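Side-chain contact in mbSHANK1 protein (Monosiga brevicollis, PDB 6X23), which uses its PDZ domain to bind a peptide from the potassium channel GIRK3 and probably acts as a scaffold for receptors: residues S77-K80 and V81-E84. Residues are numbered along the deposited sequence; the frame is centred on the assembly and turned at random.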
loop_
_atom_site.group_PDB
_atom_site.type_symbol
_atom_site.label_atom_id
_atom_site.label_comp_id
_atom_site.label_asym_id
_atom_site.label_seq_id
_atom_site.Cartn_x
_atom_site.Cartn_y
_atom_site.Cartn_z
ATOM N N SER A 77 -12.160 1.978 -4.489
ATOM C CA SER A 77 -11.630 2.346 -5.789
ATOM C C SER A 77 -10.168 2.737 -5.666
ATOM O O SER A 77 -9.725 3.227 -4.626
ATOM C CB SER A 77 -12.395 3.527 -6.349
ATOM O OG SER A 77 -12.205 4.626 -5.476
ATOM N N HIS A 78 -9.427 2.560 -6.762
ATOM C CA HIS A 78 -8.018 2.927 -6.750
ATOM C C HIS A 78 -7.804 4.376 -6.347
ATOM O O HIS A 78 -6.787 4.694 -5.726
ATOM C CB HIS A 78 -7.379 2.690 -8.117
ATOM C CG HIS A 78 -5.908 2.985 -8.152
ATOM N ND1 HIS A 78 -4.955 2.092 -7.707
ATOM C CD2 HIS A 78 -5.227 4.073 -8.585
ATOM C CE1 HIS A 78 -3.751 2.619 -7.861
ATOM N NE2 HIS A 78 -3.888 3.818 -8.398
ATOM N N ARG A 79 -8.733 5.271 -6.683
ATOM C CA ARG A 79 -8.433 6.678 -6.451
ATOM C C ARG A 79 -8.798 7.098 -5.040
ATOM O O ARG A 79 -8.126 7.958 -4.456
ATOM C CB ARG A 79 -9.133 7.579 -7.470
ATOM C CG ARG A 79 -8.660 9.035 -7.332
ATOM C CD ARG A 79 -7.366 9.253 -8.167
ATOM N NE ARG A 79 -6.487 10.276 -7.601
ATOM C CZ ARG A 79 -5.150 10.202 -7.575
ATOM N NH1 ARG A 79 -4.510 9.146 -8.097
ATOM N NH2 ARG A 79 -4.440 11.195 -7.025
ATOM N N LYS A 80 -9.848 6.504 -4.472
ATOM C CA LYS A 80 -10.170 6.820 -3.086
ATOM C C LYS A 80 -9.042 6.385 -2.171
ATOM O O LYS A 80 -8.648 7.131 -1.273
ATOM C CB LYS A 80 -11.486 6.173 -2.668
ATOM C CG LYS A 80 -12.000 6.645 -1.304
ATOM C CD LYS A 80 -13.471 6.239 -1.116
ATOM C CE LYS A 80 -13.894 6.066 0.342
ATOM N NZ LYS A 80 -13.993 7.359 1.100
ATOM N N VAL A 81 -8.482 5.201 -2.418
ATOM C CA VAL A 81 -7.350 4.723 -1.629
ATOM C C VAL A 81 -6.153 5.657 -1.790
ATOM O O VAL A 81 -5.565 6.119 -0.802
ATOM C CB VAL A 81 -6.996 3.282 -2.028
ATOM C CG1 VAL A 81 -5.589 2.936 -1.565
ATOM C CG2 VAL A 81 -8.017 2.307 -1.445
ATOM N N VAL A 82 -5.787 5.962 -3.040
ATOM C CA VAL A 82 -4.629 6.817 -3.298
ATOM C C VAL A 82 -4.818 8.193 -2.664
ATOM O O VAL A 82 -3.918 8.719 -1.985
ATOM C CB VAL A 82 -4.365 6.907 -4.811
ATOM C CG1 VAL A 82 -3.475 8.085 -5.137
ATOM C CG2 VAL A 82 -3.689 5.640 -5.269
ATOM N N ASP A 83 -6.000 8.793 -2.867
ATOM C CA ASP A 83 -6.246 10.125 -2.321
ATOM C C ASP A 83 -6.088 10.135 -0.811
ATOM O O ASP A 83 -5.460 11.042 -0.256
ATOM C CB ASP A 83 -7.636 10.617 -2.714
ATOM C CG ASP A 83 -7.691 11.133 -4.142
ATOM O OD1 ASP A 83 -6.618 11.410 -4.748
ATOM O OD2 ASP A 83 -8.825 11.255 -4.654
ATOM N N GLU A 84 -6.636 9.126 -0.132
ATOM C CA GLU A 84 -6.502 9.060 1.316
ATOM C C GLU A 84 -5.060 8.786 1.721
ATOM O O GLU A 84 -4.584 9.300 2.746
ATOM C CB GLU A 84 -7.445 7.998 1.882
ATOM C CG GLU A 84 -8.910 8.443 1.925
ATOM C CD GLU A 84 -9.141 9.624 2.862
ATOM O OE1 GLU A 84 -9.526 9.405 4.037
ATOM O OE2 GLU A 84 -8.931 10.778 2.429
#
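V81, V82, D83 and E84 each donate a backbone N-H to the carbonyl four residues earlier, building the first turns of helix 78-87, which S77 caps at its N-terminus by accepting K80 N at OG (3.2 Å). Spacings of three and four residues bring side chains of successive turns together. V82 lays CG2 over a face of the H78 imidazole, a CH-pi contact 4.0 Å from the ring centroid and shifted toward NE2. H78 CG, anti to the backbone N (chi1 -177°), turns the imidazole so that one face meets this methyl, while ND1 is hydrogen-bonded to Q43 OE1 and NE2 to a polar side chain of the bound peptide. This is the helix that flanks the peptide groove of a PDZ domain, and its opening histidine is the hallmark of class I recognition, in which a peptide serine or threonine hydroxyl is read. R79, bent at chi2 (86°), carries its guanidinium over CG1 of V82, NH1 lying 3.3 Å from that methyl. NE forms a salt bridge to D83 OD1 at 3.1 Å, the guanidinium and carboxylate planes nearly perpendicular (83°). Replacing D83 by an alanine would probably leave the R79 guanidinium without this carboxylate and freer to swing off V82, beside the peptide.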